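6-phospho-beta-glucosidase BglT (PDB 1UP7) hydrolyses cellobiose 6'-phosphate to glucose 6-phosphate and glucose, using NAD+ and a manganese ion as cofactors. Local coordinates at residues A[172-177]-A[201-206]; A[185-190]-A[196-201]; A[230-233]-A[239-242]; A[334-339]-A[348-353]. All coordinates share one frame; numbering follows the deposited sequence.

Interaction 1: A[172-177]-A[201-206]; sequences REIAEM and VFVKGE
Ile174, on the final turns of helix 166-177, faces Val201 and Val203 at the end of strand 195-203. Within 172-177 the helical bonds run from Glu176 N to Arg172 O and from Met177 N to Glu173 O. The other segment stays extended through Val203 and then reverses in a type I' turn closed by two backbone bonds between Val203 and Glu206. Gly205 takes a positive phi there (85°), which suits glycine.

The contact is carried by one methyl of the helix. Ile174 points its CB at the strand, and chi1 of -68° leaves CG2, rather than CG1, beside the carbonyl carbon and turned to both valines. CG2 lies 3.5 Å from Val203 CG2 and 4.0 Å from Val201 CG1, so it rests against two methyls from residues two apart on the same strand face. Phe202, between them, points away and forms a cation-pi contact with Arg344 of a second subunit. Val185 and Val212 also pack on Ile174. On the helix, Arg172 NH1 and Glu176 OE1 form a salt bridge 2.8 Å long, nearly in the guanidinium plane. Across the contact only buried methyls meet, so hydrophobic packing joins helix to strand with no polar bond to fix direction.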
# COMPACT_ATOMS: atom_id res chain seq x y z
N ARG A 172 -20.03 -27.78 4.64
CA ARG A 172 -20.90 -28.94 4.89
C ARG A 172 -20.15 -30.13 5.46
O ARG A 172 -20.61 -30.75 6.40
CB ARG A 172 -21.64 -29.32 3.61
CG ARG A 172 -22.92 -30.16 3.82
CD ARG A 172 -23.08 -31.32 2.79
NE ARG A 172 -21.98 -31.37 1.80
CZ ARG A 172 -20.94 -32.21 1.86
NH1 ARG A 172 -20.84 -33.11 2.85
NH2 ARG A 172 -20.00 -32.16 0.92
N GLU A 173 -19.00 -30.44 4.89
CA GLU A 173 -18.18 -31.57 5.34
C GLU A 173 -17.79 -31.38 6.83
O GLU A 173 -17.91 -32.30 7.64
CB GLU A 173 -16.95 -31.65 4.46
CG GLU A 173 -16.16 -32.94 4.61
CD GLU A 173 -15.26 -33.18 3.41
OE1 GLU A 173 -15.33 -32.35 2.45
OE2 GLU A 173 -14.50 -34.19 3.44
N ILE A 174 -17.36 -30.15 7.16
CA ILE A 174 -16.98 -29.79 8.53
C ILE A 174 -18.15 -29.85 9.48
O ILE A 174 -18.06 -30.42 10.59
CB ILE A 174 -16.35 -28.38 8.56
CG1 ILE A 174 -15.01 -28.39 7.84
CG2 ILE A 174 -16.13 -27.91 9.99
CD1 ILE A 174 -14.17 -29.55 8.19
N ALA A 175 -19.27 -29.26 9.07
CA ALA A 175 -20.47 -29.32 9.89
C ALA A 175 -20.89 -30.75 10.19
O ALA A 175 -21.37 -31.04 11.29
CB ALA A 175 -21.61 -28.53 9.26
N GLU A 176 -20.73 -31.64 9.21
CA GLU A 176 -21.04 -33.07 9.39
C GLU A 176 -20.06 -33.73 10.36
O GLU A 176 -20.47 -34.47 11.24
CB GLU A 176 -20.99 -33.79 8.03
CG GLU A 176 -22.31 -34.43 7.60
CD GLU A 176 -22.84 -33.85 6.31
OE1 GLU A 176 -22.05 -33.75 5.32
OE2 GLU A 176 -24.04 -33.48 6.27
N MET A 177 -18.77 -33.43 10.19
CA MET A 177 -17.72 -33.97 11.06
C MET A 177 -18.01 -33.71 12.54
O MET A 177 -17.77 -34.55 13.41
CB MET A 177 -16.41 -33.24 10.76
CG MET A 177 -15.44 -33.90 9.80
SD MET A 177 -13.81 -33.15 10.08
CE MET A 177 -13.41 -33.82 11.68
N VAL A 201 -9.75 -23.53 10.80
CA VAL A 201 -11.14 -23.96 10.89
C VAL A 201 -11.63 -23.78 12.31
O VAL A 201 -11.01 -24.25 13.26
CB VAL A 201 -11.36 -25.43 10.49
CG1 VAL A 201 -12.83 -25.78 10.65
CG2 VAL A 201 -10.98 -25.65 9.06
N PHE A 202 -12.75 -23.08 12.43
CA PHE A 202 -13.41 -22.88 13.70
C PHE A 202 -14.83 -23.47 13.65
O PHE A 202 -15.57 -23.23 12.68
CB PHE A 202 -13.53 -21.38 14.04
CG PHE A 202 -12.22 -20.66 14.23
CD1 PHE A 202 -11.56 -20.07 13.14
CD2 PHE A 202 -11.66 -20.53 15.50
CE1 PHE A 202 -10.35 -19.39 13.33
CE2 PHE A 202 -10.45 -19.84 15.69
CZ PHE A 202 -9.80 -19.28 14.61
N VAL A 203 -15.20 -24.23 14.67
CA VAL A 203 -16.56 -24.74 14.81
C VAL A 203 -17.10 -24.30 16.16
O VAL A 203 -16.53 -24.62 17.22
CB VAL A 203 -16.62 -26.27 14.69
CG1 VAL A 203 -18.01 -26.80 15.13
CG2 VAL A 203 -16.28 -26.70 13.27
N LYS A 204 -18.20 -23.55 16.13
CA LYS A 204 -18.73 -22.93 17.35
C LYS A 204 -17.66 -22.17 18.17
O LYS A 204 -17.66 -22.20 19.41
CB LYS A 204 -19.47 -23.95 18.24
CG LYS A 204 -20.83 -24.39 17.69
CD LYS A 204 -21.41 -25.52 18.53
CE LYS A 204 -22.56 -26.20 17.78
NZ LYS A 204 -23.17 -27.33 18.55
N GLY A 205 -16.73 -21.50 17.47
CA GLY A 205 -15.67 -20.76 18.10
C GLY A 205 -14.43 -21.53 18.48
O GLY A 205 -13.41 -20.91 18.73
N GLU A 206 -14.50 -22.86 18.57
CA GLU A 206 -13.30 -23.64 18.85
C GLU A 206 -12.45 -23.81 17.57
O GLU A 206 -12.98 -24.14 16.51
CB GLU A 206 -13.60 -25.00 19.50
CG GLU A 206 -12.32 -25.80 19.74
CD GLU A 206 -12.52 -27.24 20.23
OE1 GLU A 206 -13.67 -27.61 20.59
OE2 GLU A 206 -11.51 -28.00 20.25

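Interaction 2: A[185-190]-A[196-201]; sequences VFLKYY and SFIEKV
Tyr189 and Ser196 meet at one end of two antiparallel strands, 185-190 and 195-203, whose segment axes run at 153° to each other. The tight part is the face bearing Leu187, Tyr189, Ile198 and Val201. Tyr189 CG lies opposite its backbone N (chi1 -179°), and the ring leans onto the neighbouring strand until CD2 is 3.5 Å from Ile198 CG1. Over one ring face sits the carbonyl of Phe197. Ser196 OG donates to Tyr189 OH at 2.8 Å, and Glu335 OE1 is a second partner of that phenol; Ser196 OG is also bonded to Asn241 ND2. A phenylalanine in place of Tyr189 would probably leave Ser196 OG and Glu335 OE1 without this shared mate in a buried setting. Farther along, Leu187 CD1 touches both methyls of Val201.

On the other side Tyr190 and Phe197 are buried, but Lys188, Glu199 and Lys200 are looser and partly exposed. Lys188 and Glu199 run side by side, but NZ to OE1 is a long salt bridge of 3.7 Å, and Lys188 NZ is held more firmly by the carbonyls of Lys352 and Gln350. Tyr190 OH comes so close to Glu199 OE1 that the modelled distance is doubtful. Lys200 bends away to a salt bridge with Asp207.

A beta bulge shifts the pairing by one residue: Glu199 N binds Lys188 O at 2.9 Å, while Lys188 N binds Lys200 O at 3.1 Å. This is a bulged beta hairpin, with the Tyr189 side chain about 6 Å from that of the manganese ligand Cys164.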
# COMPACT_ATOMS: atom_id res chain seq x y z
N VAL A 185 -19.70 -23.01 11.42
CA VAL A 185 -18.38 -23.20 10.85
C VAL A 185 -17.85 -21.89 10.32
O VAL A 185 -18.46 -21.27 9.47
CB VAL A 185 -18.39 -24.20 9.67
CG1 VAL A 185 -16.94 -24.40 9.20
CG2 VAL A 185 -19.05 -25.53 10.08
N PHE A 186 -16.67 -21.50 10.79
CA PHE A 186 -16.07 -20.25 10.34
C PHE A 186 -14.61 -20.52 9.94
O PHE A 186 -13.87 -21.18 10.65
CB PHE A 186 -16.24 -19.21 11.47
CG PHE A 186 -15.69 -17.85 11.16
CD1 PHE A 186 -14.35 -17.55 11.43
CD2 PHE A 186 -16.51 -16.86 10.62
CE1 PHE A 186 -13.82 -16.29 11.13
CE2 PHE A 186 -15.99 -15.59 10.32
CZ PHE A 186 -14.64 -15.30 10.59
N LEU A 187 -14.22 -20.01 8.79
CA LEU A 187 -12.95 -20.36 8.16
C LEU A 187 -12.03 -19.15 7.95
O LEU A 187 -12.50 -18.05 7.65
CB LEU A 187 -13.24 -20.95 6.77
CG LEU A 187 -13.58 -22.44 6.57
CD1 LEU A 187 -13.95 -23.24 7.79
CD2 LEU A 187 -14.63 -22.58 5.51
N LYS A 188 -10.73 -19.36 8.09
CA LYS A 188 -9.80 -18.50 7.38
C LYS A 188 -9.59 -19.15 6.01
O LYS A 188 -8.96 -20.21 5.89
CB LYS A 188 -8.49 -18.25 8.12
CG LYS A 188 -7.61 -17.29 7.34
CD LYS A 188 -6.35 -16.94 8.08
CE LYS A 188 -5.34 -16.29 7.15
NZ LYS A 188 -4.28 -15.61 7.98
N TYR A 189 -10.13 -18.49 5.00
CA TYR A 189 -10.28 -19.03 3.67
C TYR A 189 -9.93 -17.95 2.66
O TYR A 189 -10.48 -16.87 2.71
CB TYR A 189 -11.76 -19.40 3.47
CG TYR A 189 -12.08 -20.01 2.12
CD1 TYR A 189 -11.99 -19.25 0.94
CD2 TYR A 189 -12.43 -21.35 2.02
CE1 TYR A 189 -12.25 -19.81 -0.30
CE2 TYR A 189 -12.70 -21.93 0.81
CZ TYR A 189 -12.60 -21.16 -0.35
OH TYR A 189 -12.88 -21.78 -1.56
N TYR A 190 -9.07 -18.25 1.71
CA TYR A 190 -8.70 -17.25 0.71
C TYR A 190 -8.08 -17.92 -0.50
O TYR A 190 -7.60 -19.05 -0.44
CB TYR A 190 -7.71 -16.21 1.28
CG TYR A 190 -6.47 -16.83 1.92
CD1 TYR A 190 -6.51 -17.35 3.22
CD2 TYR A 190 -5.28 -16.89 1.23
CE1 TYR A 190 -5.36 -17.90 3.79
CE2 TYR A 190 -4.16 -17.43 1.78
CZ TYR A 190 -4.19 -17.95 3.06
OH TYR A 190 -3.05 -18.50 3.58
N SER A 196 -7.96 -22.04 -4.00
CA SER A 196 -8.24 -21.51 -2.68
C SER A 196 -7.65 -22.42 -1.62
O SER A 196 -7.35 -23.60 -1.89
CB SER A 196 -9.76 -21.36 -2.50
OG SER A 196 -10.41 -22.64 -2.56
N PHE A 197 -7.50 -21.85 -0.42
CA PHE A 197 -6.72 -22.43 0.65
C PHE A 197 -7.45 -22.18 1.95
O PHE A 197 -8.02 -21.11 2.16
CB PHE A 197 -5.31 -21.83 0.65
CG PHE A 197 -4.60 -21.97 -0.68
CD1 PHE A 197 -4.82 -21.03 -1.71
CD2 PHE A 197 -3.76 -23.06 -0.92
CE1 PHE A 197 -4.21 -21.16 -2.93
CE2 PHE A 197 -3.12 -23.19 -2.12
CZ PHE A 197 -3.34 -22.25 -3.15
N ILE A 198 -7.46 -23.17 2.84
CA ILE A 198 -8.00 -22.98 4.16
C ILE A 198 -6.86 -23.11 5.14
O ILE A 198 -6.13 -24.11 5.14
CB ILE A 198 -9.16 -24.00 4.46
CG1 ILE A 198 -10.32 -23.79 3.50
CG2 ILE A 198 -9.65 -23.90 5.93
CD1 ILE A 198 -11.35 -24.92 3.47
N GLU A 199 -6.72 -22.09 5.98
CA GLU A 199 -5.63 -22.01 6.93
C GLU A 199 -6.10 -22.36 8.33
O GLU A 199 -5.35 -22.97 9.11
CB GLU A 199 -5.03 -20.59 6.88
CG GLU A 199 -3.64 -20.45 7.47
CD GLU A 199 -2.94 -19.17 7.01
OE1 GLU A 199 -3.33 -18.58 5.99
OE2 GLU A 199 -1.99 -18.75 7.68
N LYS A 200 -7.33 -21.98 8.65
CA LYS A 200 -7.91 -22.21 9.99
C LYS A 200 -9.35 -22.66 9.89
O LYS A 200 -10.09 -22.23 9.01
CB LYS A 200 -7.81 -20.94 10.89
CG LYS A 200 -6.39 -20.32 10.96
CD LYS A 200 -5.80 -20.30 12.36
CE LYS A 200 -4.59 -21.23 12.54
NZ LYS A 200 -4.60 -21.87 13.96
N VAL A 201 -9.75 -23.53 10.80
CA VAL A 201 -11.14 -23.96 10.89
C VAL A 201 -11.63 -23.78 12.31
O VAL A 201 -11.01 -24.25 13.26
CB VAL A 201 -11.36 -25.43 10.49
CG1 VAL A 201 -12.83 -25.78 10.65
CG2 VAL A 201 -10.98 -25.65 9.06

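Interaction 3: A[230-233]-A[239-242]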
# COMPACT_ATOMS: atom_id res chain seq x y z
N THR A 230 -0.33 -37.60 3.24
CA THR A 230 -0.27 -37.02 4.58
C THR A 230 0.88 -36.03 4.79
O THR A 230 0.67 -34.98 5.39
CB THR A 230 -0.26 -38.18 5.63
OG1 THR A 230 -1.51 -38.90 5.55
CG2 THR A 230 -0.22 -37.63 7.08
N TRP A 231 2.07 -36.34 4.29
CA TRP A 231 3.21 -35.47 4.47
C TRP A 231 2.95 -34.07 3.88
O TRP A 231 3.46 -33.06 4.38
CB TRP A 231 4.41 -36.18 3.87
CG TRP A 231 4.32 -36.41 2.40
CD1 TRP A 231 4.04 -37.59 1.77
CD2 TRP A 231 4.52 -35.44 1.38
NE1 TRP A 231 4.08 -37.41 0.41
CE2 TRP A 231 4.38 -36.09 0.15
CE3 TRP A 231 4.87 -34.09 1.38
CZ2 TRP A 231 4.56 -35.45 -1.05
CZ3 TRP A 231 5.02 -33.44 0.20
CH2 TRP A 231 4.87 -34.13 -1.01
N PHE A 232 2.09 -34.02 2.88
CA PHE A 232 1.72 -32.79 2.16
C PHE A 232 1.03 -31.78 3.10
O PHE A 232 1.34 -30.59 3.14
CB PHE A 232 0.81 -33.11 0.95
CG PHE A 232 0.30 -31.86 0.23
CD1 PHE A 232 1.06 -31.25 -0.75
CD2 PHE A 232 -0.93 -31.32 0.55
CE1 PHE A 232 0.61 -30.10 -1.37
CE2 PHE A 232 -1.39 -30.15 -0.05
CZ PHE A 232 -0.63 -29.53 -1.02
N TYR A 233 0.07 -32.29 3.84
CA TYR A 233 -0.62 -31.51 4.87
C TYR A 233 0.26 -31.12 6.05
O TYR A 233 0.13 -30.01 6.53
CB TYR A 233 -1.89 -32.25 5.32
CG TYR A 233 -2.93 -32.34 4.20
CD1 TYR A 233 -3.47 -31.17 3.65
CD2 TYR A 233 -3.36 -33.58 3.69
CE1 TYR A 233 -4.42 -31.21 2.63
CE2 TYR A 233 -4.31 -33.64 2.64
CZ TYR A 233 -4.83 -32.44 2.13
OH TYR A 233 -5.76 -32.44 1.10
N ILE A 239 -5.29 -26.53 3.96
CA ILE A 239 -6.20 -27.42 3.27
C ILE A 239 -6.45 -26.78 1.92
O ILE A 239 -6.79 -25.62 1.82
CB ILE A 239 -7.54 -27.66 4.04
CG1 ILE A 239 -7.31 -28.39 5.35
CG2 ILE A 239 -8.52 -28.48 3.18
CD1 ILE A 239 -8.15 -27.90 6.45
N VAL A 240 -6.24 -27.56 0.88
CA VAL A 240 -6.13 -27.03 -0.46
C VAL A 240 -7.37 -27.38 -1.31
O VAL A 240 -7.92 -28.45 -1.22
CB VAL A 240 -4.81 -27.54 -1.10
CG1 VAL A 240 -4.92 -28.97 -1.72
CG2 VAL A 240 -4.36 -26.57 -2.12
N ASN A 241 -7.83 -26.44 -2.11
CA ASN A 241 -8.87 -26.74 -3.12
C ASN A 241 -8.40 -27.93 -3.98
O ASN A 241 -7.27 -27.96 -4.41
CB ASN A 241 -9.14 -25.50 -3.97
CG ASN A 241 -10.37 -25.63 -4.90
OD1 ASN A 241 -10.48 -26.53 -5.74
ND2 ASN A 241 -11.29 -24.66 -4.79
N PRO A 242 -9.26 -28.90 -4.22
CA PRO A 242 -8.87 -30.12 -4.98
C PRO A 242 -8.35 -29.79 -6.38
O PRO A 242 -7.56 -30.54 -6.94
CB PRO A 242 -10.19 -30.93 -5.10
CG PRO A 242 -11.13 -30.35 -4.06
CD PRO A 242 -10.68 -28.91 -3.82
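The rings of Phe232 and Tyr233 are the flat groups that reach Ile239 and Val240. The Tyr233 ring carries Phe232 CD2 over one face, 4.0 Å above its plane and displaced toward the rim. At its edge, near the ring plane, lies Val240 N, 4.4 Å from Tyr233 CE1; the same CE1 is 4.2 Å from Ile239 CA. This phenol therefore meets backbone rather than a side chain of the short strand. Phe232 touches both its sequence neighbours, for its CB sits over one face of the Trp231 indole.

Phe232 itself makes the side-chain contact. Its CG is opposite the backbone N (chi1 175°), which brings the ring nearer to the strand, CE2 being 4.1 Å from Val240 CG1; the two side chains cross at about a right angle. That methyl reaches the ring because chi1 of Val240 (83°) places CG1 between N and the carbonyl carbon. The contact is apolar and fairly loose. Phe228 adds a further ring against Phe232, and Leu388 of a third subunit packs on it too.

The arrangement is a helix-to-strand connection in the C-terminal domain of family 4 glycosidases: after helix 230-236 the chain turns, and strand 239-240, paired with strand 195-203, runs beside the helix's aromatic residues. Just beyond, Asn241 OD1 accepts a bond from the backbone N of Tyr243, the catalytic proton acceptor.

Interaction 4: A[334-339]-A[348-353]; sequences LEIPCY and LSQGKG
Leu348 and Gln350 fold back on Pro337 in the loop that leaves a beta hairpin, strands 333-341 and 344-347, for helix 355-376. Leu348 comes first, just beyond the second hairpin strand. Its N is 3.8 Å from Pro337 O, too far for the hairpin's backbone bonding to continue. Its side chain instead packs beside the first strand, CD1 lying 3.9 Å from Tyr339 CB, and the Leu348 of a second subunit packs on it in turn. Ser349 points its side chain away, while its O bonds to His346 ND1 of that second subunit.

Gln350 turns back in. Its CG is opposite the carbonyl carbon (chi1 -49°) and the chain beyond is extended, which carries the amide to the Pro337 ring. NE2 is 3.4 Å from Pro337 CD and OE1 is 3.5 Å from Pro337 CG, so both ends of the amide rest on ring carbons, while NE2 also passes 3.8 Å from Ile336 CG2. These are packing contacts; the amide is tied elsewhere, NE2 bonding to Tyr189 O on the neighbouring sheet and to Ser324 OG. An alanine here would probably leave Tyr189 O and Ser324 OG without this donor and open a gap beside the proline ring.

Gly351 follows with phi 88° and psi -147°, backbone angles at which a side chain would collide with the O of Gln350, so glycine fits. Past Lys352 the segment closes at Gly353, whose backbone N bonds to OD1 of Asn327.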
# COMPACT_ATOMS: atom_id res chain seq x y z
N LEU A 334 -10.86 -11.98 -4.93
CA LEU A 334 -10.56 -13.23 -4.27
C LEU A 334 -11.86 -13.93 -3.89
O LEU A 334 -12.93 -13.32 -3.89
CB LEU A 334 -9.75 -12.97 -2.98
CG LEU A 334 -8.44 -12.22 -3.17
CD1 LEU A 334 -7.83 -11.90 -1.79
CD2 LEU A 334 -7.48 -13.00 -4.06
N GLU A 335 -11.74 -15.21 -3.55
CA GLU A 335 -12.85 -15.96 -2.95
C GLU A 335 -12.57 -16.02 -1.44
O GLU A 335 -11.61 -16.64 -1.01
CB GLU A 335 -12.94 -17.34 -3.62
CG GLU A 335 -14.09 -18.23 -3.16
CD GLU A 335 -14.20 -19.50 -3.99
OE1 GLU A 335 -13.58 -20.53 -3.65
OE2 GLU A 335 -14.93 -19.46 -5.02
N ILE A 336 -13.40 -15.35 -0.65
CA ILE A 336 -13.12 -15.01 0.76
C ILE A 336 -14.44 -14.88 1.53
O ILE A 336 -15.48 -14.60 0.93
CB ILE A 336 -12.30 -13.67 0.88
CG1 ILE A 336 -12.93 -12.57 -0.03
CG2 ILE A 336 -10.81 -13.89 0.55
CD1 ILE A 336 -12.24 -11.16 0.06
N PRO A 337 -14.40 -15.07 2.85
CA PRO A 337 -15.58 -14.93 3.69
C PRO A 337 -16.00 -13.47 3.82
O PRO A 337 -15.16 -12.61 4.09
CB PRO A 337 -15.11 -15.43 5.05
CG PRO A 337 -13.84 -16.23 4.75
CD PRO A 337 -13.22 -15.45 3.65
N CYS A 338 -17.30 -13.20 3.63
CA CYS A 338 -17.85 -11.85 3.70
C CYS A 338 -19.09 -11.79 4.58
O CYS A 338 -19.82 -12.75 4.72
CB CYS A 338 -18.20 -11.30 2.31
SG CYS A 338 -16.79 -11.27 1.20
N TYR A 339 -19.26 -10.63 5.20
CA TYR A 339 -20.41 -10.34 6.02
C TYR A 339 -21.47 -9.80 5.06
O TYR A 339 -21.28 -8.78 4.40
CB TYR A 339 -20.05 -9.31 7.07
CG TYR A 339 -21.19 -8.86 7.95
CD1 TYR A 339 -21.69 -9.68 8.95
CD2 TYR A 339 -21.74 -7.59 7.80
CE1 TYR A 339 -22.70 -9.26 9.77
CE2 TYR A 339 -22.75 -7.14 8.64
CZ TYR A 339 -23.24 -7.99 9.62
OH TYR A 339 -24.25 -7.56 10.45
N LEU A 348 -14.16 -9.19 5.48
CA LEU A 348 -13.70 -9.36 6.87
C LEU A 348 -12.19 -9.51 6.92
O LEU A 348 -11.61 -10.27 6.18
CB LEU A 348 -14.29 -10.65 7.45
CG LEU A 348 -15.43 -10.59 8.48
CD1 LEU A 348 -16.33 -9.43 8.19
CD2 LEU A 348 -16.23 -11.87 8.45
N SER A 349 -11.56 -8.79 7.83
CA SER A 349 -10.16 -9.00 8.14
C SER A 349 -9.80 -10.48 8.43
O SER A 349 -10.46 -11.14 9.24
CB SER A 349 -9.79 -8.16 9.35
OG SER A 349 -8.39 -7.98 9.31
N GLN A 350 -8.75 -10.99 7.77
CA GLN A 350 -8.26 -12.34 8.05
C GLN A 350 -6.76 -12.42 8.37
O GLN A 350 -6.26 -13.51 8.69
CB GLN A 350 -8.54 -13.31 6.88
CG GLN A 350 -9.96 -13.32 6.34
CD GLN A 350 -10.22 -14.55 5.50
OE1 GLN A 350 -10.61 -15.59 6.03
NE2 GLN A 350 -9.98 -14.46 4.18
N GLY A 351 -6.05 -11.30 8.28
CA GLY A 351 -4.62 -11.29 8.55
C GLY A 351 -3.85 -11.60 7.28
O GLY A 351 -4.30 -11.27 6.20
N LYS A 352 -2.70 -12.26 7.41
CA LYS A 352 -1.78 -12.45 6.30
C LYS A 352 -2.04 -13.78 5.61
O LYS A 352 -2.40 -14.76 6.27
CB LYS A 352 -0.33 -12.46 6.81
CG LYS A 352 0.20 -11.11 7.35
CD LYS A 352 1.51 -11.31 8.16
CE LYS A 352 2.24 -9.95 8.36
NZ LYS A 352 2.66 -9.67 9.78
N GLY A 353 -1.85 -13.80 4.29
CA GLY A 353 -1.87 -15.03 3.53
C GLY A 353 -0.50 -15.70 3.51
O GLY A 353 0.55 -15.03 3.52

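All four contacts are largely buried, but their chemistry differs. Interactions 1, 2 and 3 converge on strand 195-203: interaction 1 backs it with a helix through methyl groups, interaction 2 pairs it with strand 185-190 through backbone bonds, and interaction 3 sets aromatic rings against strand 239-240, its neighbour in the sheet. Interactions 1 and 2 share Val201 and meet where Ile174 CG2 touches Val185 CG1 at 3.7 Å. Interaction 4 belongs to a different sheet yet meets interaction 2 through polar groups. Interactions 1, 3 and 4 touch mainly through buried residues; only interaction 2 brings charged side chains together across its segments, at a partly exposed rim. Interactions 1, 2 and 4 border the second subunit, interaction 3 the third.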